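Local coordinates for putative tetR-family transcriptional regulatory protein (Streptomyces coelicolor, PDB 2DG8) that probably binds DNA as a TetR-family transcriptional regulator, through a helix-turn-helix domain joined to a helical C-terminal domain, at residues A[12-15]-A[16-20]; A[98-101]-A[102-105]. All coordinates share one frame; numbering follows the deposited sequence.

How the interactions relate
The two interactions lie in the two parts of a TetR-type subunit: interaction 1 on helix 10-25 of the probable DNA-binding domain, interaction 2 at the start of helix 101-116 in the C-terminal domain. Their centres are about 17 Å apart, yet the long side chain of R102 spans the gap. NH2 of R102 forms a salt bridge of 2.8 Å with OD2 of D20, and NH1 of R102 packs 3.6 Å from CB of L19. The capped helix start at 98-105 thus sends an arginine over to the first helix, linking the two domains within one chain. Residues of 98-105 also meet the second subunit, whereas 12-20 touches no other chain of the assembly.

Interaction 1 (A[12-15]-A[16-20]); sequences ERIL and AATLD
T18 grips the carbonyl oxygen of I14 twice, once through its backbone and once through its side chain. The amide N of T18 stands 3.0 Å from I14 O, and its hydroxyl OG1 donates to the same I14 O over 2.7 Å. The two donors come from opposite faces of the carbonyl plane, and OG1 stands well above that plane, at 36°. The hydroxyl can bend back in this way because OG1 lies beside the backbone N and anti to the carbonyl carbon (chi1 -54°), leaving CG2 anti to N. Threonine suits this buried position: the helix itself satisfies its hydroxyl, and its hydrocarbon part remains for packing on I35 and L56. A valine in its place would probably cost I14 O its hydroxyl donor and set a methyl group against that oxygen.

The other bonds are those of a regular alpha helix, each running from residue i+4 to residue i. A16 N meets E12 O at 3.0 Å, A17 N meets R13 O at 3.0 Å, and L19 N meets L15 O at 3.1 Å. This is helix 10-25, the first helix of the TetR-type domain, against which helices 32-39 and 53-77 pack.

Side-chain carbons meet mostly backbone within the turn: CB of A17 rests 3.4 Å from R13 O, and this small residue lets R38 and A39 of helix 32-39 come close. I14, branched and buried, turns outward from the turn onto M46, H49 and F50, while L15 reaches F50 and E59.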
# COMPACT_ATOMS: atom_id res chain seq x y z
N GLU A 12 24.50 -0.15 -13.19
CA GLU A 12 23.98 0.07 -11.84
C GLU A 12 23.50 1.51 -11.70
O GLU A 12 22.48 1.78 -11.05
CB GLU A 12 25.08 -0.18 -10.79
CG GLU A 12 25.70 -1.58 -10.80
CD GLU A 12 26.69 -1.79 -9.65
OE1 GLU A 12 27.24 -2.91 -9.53
OE2 GLU A 12 26.91 -0.85 -8.86
N ARG A 13 24.24 2.44 -12.29
CA ARG A 13 23.88 3.85 -12.21
C ARG A 13 22.57 4.10 -12.93
O ARG A 13 21.78 4.96 -12.53
CB ARG A 13 24.98 4.72 -12.81
CG ARG A 13 25.26 5.98 -12.01
CD ARG A 13 26.39 6.78 -12.64
NE ARG A 13 27.58 5.95 -12.84
CZ ARG A 13 28.22 5.84 -14.00
NH1 ARG A 13 29.29 5.07 -14.11
NH2 ARG A 13 27.78 6.52 -15.06
N ILE A 14 22.34 3.36 -14.01
CA ILE A 14 21.12 3.53 -14.76
C ILE A 14 19.94 3.10 -13.89
O ILE A 14 18.92 3.78 -13.85
CB ILE A 14 21.15 2.71 -16.07
CG1 ILE A 14 22.15 3.36 -17.04
CG2 ILE A 14 19.76 2.66 -16.69
CD1 ILE A 14 22.45 2.55 -18.29
N LEU A 15 20.10 1.98 -13.19
CA LEU A 15 19.05 1.47 -12.32
C LEU A 15 18.71 2.45 -11.21
O LEU A 15 17.54 2.71 -10.93
CB LEU A 15 19.46 0.13 -11.72
CG LEU A 15 19.50 -1.04 -12.72
CD1 LEU A 15 20.01 -2.28 -12.03
CD2 LEU A 15 18.11 -1.28 -13.30
N ALA A 16 19.75 3.02 -10.60
CA ALA A 16 19.56 3.99 -9.52
C ALA A 16 18.82 5.23 -10.02
O ALA A 16 17.91 5.72 -9.35
CB ALA A 16 20.92 4.38 -8.94
N ALA A 17 19.22 5.74 -11.18
CA ALA A 17 18.60 6.93 -11.76
C ALA A 17 17.13 6.66 -12.07
O ALA A 17 16.28 7.56 -11.97
CB ALA A 17 19.34 7.33 -13.03
N THR A 18 16.83 5.42 -12.45
CA THR A 18 15.47 5.02 -12.75
C THR A 18 14.62 5.10 -11.47
O THR A 18 13.49 5.57 -11.48
CB THR A 18 15.42 3.58 -13.30
OG1 THR A 18 16.30 3.46 -14.42
CG2 THR A 18 14.00 3.22 -13.74
N LEU A 19 15.21 4.64 -10.37
CA LEU A 19 14.55 4.65 -9.06
C LEU A 19 14.36 6.10 -8.61
O LEU A 19 13.28 6.46 -8.15
CB LEU A 19 15.42 3.88 -8.05
CG LEU A 19 14.92 2.54 -7.48
CD1 LEU A 19 13.82 1.92 -8.34
CD2 LEU A 19 16.11 1.62 -7.35
N ASP A 20 15.40 6.93 -8.75
CA ASP A 20 15.31 8.34 -8.39
C ASP A 20 14.15 8.96 -9.16
O ASP A 20 13.29 9.64 -8.59
CB ASP A 20 16.60 9.08 -8.78
CG ASP A 20 17.79 8.73 -7.89
OD1 ASP A 20 18.92 9.10 -8.26
OD2 ASP A 20 17.59 8.11 -6.82

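Interaction 2 (A[98-101]-A[102-105])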
# COMPACT_ATOMS: atom_id res chain seq x y z
N GLU A 98 8.49 5.96 8.66
CA GLU A 98 8.84 7.38 8.71
C GLU A 98 10.24 7.84 8.36
O GLU A 98 10.47 9.04 8.21
CB GLU A 98 8.49 7.94 10.09
CG GLU A 98 9.06 7.15 11.25
CD GLU A 98 8.71 7.77 12.60
OE1 GLU A 98 7.52 8.08 12.83
OE2 GLU A 98 9.62 7.94 13.43
N ASP A 99 11.19 6.93 8.23
CA ASP A 99 12.56 7.34 7.95
C ASP A 99 12.86 7.79 6.54
O ASP A 99 13.59 8.74 6.35
CB ASP A 99 13.53 6.23 8.36
CG ASP A 99 13.72 6.15 9.88
OD1 ASP A 99 14.54 5.33 10.34
OD2 ASP A 99 13.05 6.92 10.60
N SER A 100 12.28 7.13 5.54
CA SER A 100 12.53 7.51 4.16
C SER A 100 11.26 7.68 3.34
O SER A 100 10.57 6.71 3.03
CB SER A 100 13.43 6.46 3.50
OG SER A 100 13.50 6.65 2.09
N GLN A 101 10.93 8.92 2.99
CA GLN A 101 9.75 9.16 2.17
C GLN A 101 9.98 8.57 0.78
O GLN A 101 9.04 8.12 0.13
CB GLN A 101 9.44 10.66 2.07
CG GLN A 101 8.29 11.00 1.11
CD GLN A 101 7.81 12.43 1.23
OE1 GLN A 101 8.62 13.36 1.39
NE2 GLN A 101 6.50 12.63 1.15
N ARG A 102 11.23 8.57 0.33
CA ARG A 102 11.59 8.02 -0.98
C ARG A 102 11.26 6.53 -1.01
O ARG A 102 10.70 6.03 -1.98
CB ARG A 102 13.09 8.22 -1.24
CG ARG A 102 13.65 7.43 -2.42
CD ARG A 102 15.06 6.95 -2.10
NE ARG A 102 15.66 6.17 -3.18
CZ ARG A 102 16.05 6.69 -4.34
NH1 ARG A 102 16.59 5.90 -5.27
NH2 ARG A 102 15.90 7.99 -4.58
N ASP A 103 11.60 5.82 0.06
CA ASP A 103 11.32 4.39 0.13
C ASP A 103 9.80 4.13 0.19
O ASP A 103 9.30 3.20 -0.45
CB ASP A 103 12.03 3.78 1.34
CG ASP A 103 13.54 3.68 1.14
OD1 ASP A 103 14.25 3.29 2.09
OD2 ASP A 103 14.00 3.99 0.02
N LEU A 104 9.09 4.95 0.96
CA LEU A 104 7.64 4.80 1.06
C LEU A 104 7.01 4.99 -0.32
O LEU A 104 6.14 4.23 -0.72
CB LEU A 104 7.08 5.84 2.04
CG LEU A 104 5.56 5.99 2.11
CD1 LEU A 104 4.92 4.71 2.67
CD2 LEU A 104 5.23 7.20 2.99
N VAL A 105 7.44 6.03 -1.04
CA VAL A 105 6.91 6.31 -2.37
C VAL A 105 7.23 5.18 -3.37
O VAL A 105 6.36 4.77 -4.14
CB VAL A 105 7.48 7.67 -2.91
CG1 VAL A 105 7.07 7.89 -4.37
CG2 VAL A 105 6.96 8.81 -2.06
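S100 caps the helix that begins beside it, and its short side chain meets D103 along its whole length. CB lies 3.6 Å from CG, the carboxylate carbon of D103. One bond further, OG accepts a hydrogen bond from D103 N at 2.9 Å, with an N-H...O angle of 158°. The same OG lies 3.1 Å from D103 CG, against the carboxylate but at too poor an angle to bond to its oxygens. The hydroxyl is swung there by a first torsion of 169°, which sets OG anti to the backbone N and beside the carbonyl carbon, within reach of the amide of D103. Serine suits the place because its acceptor is only one bond beyond CB, close enough to receive an amide N-H of the first turn, where the usual i-to-i+4 partners are lacking.

The backbone then takes over: L104 N donates to S100 O at 3.1 Å, and V105 N to Q101 O at 2.9 Å. CG2 of V105 sits 3.1 Å from Q101 O and slants across CG of Q101 at 4.1 Å. Beyond CG the glutamine runs on extended to the second subunit, where its NE2 donates to the carbonyl oxygen of A115; L104 and V105 pack on the same subunit, which fits their buried, nonpolar nature.

The carboxylate of D103, though it lies against S100, has its hydrogen bond elsewhere: OD1 pairs with NE2 of H67 on helix 53-77. R102, long and bent at its second torsion, leads away to D20. A serine hydroxyl taking the amide N-H three residues on, ahead of helix 101-116 of the C-terminal domain, is the classical N-cap.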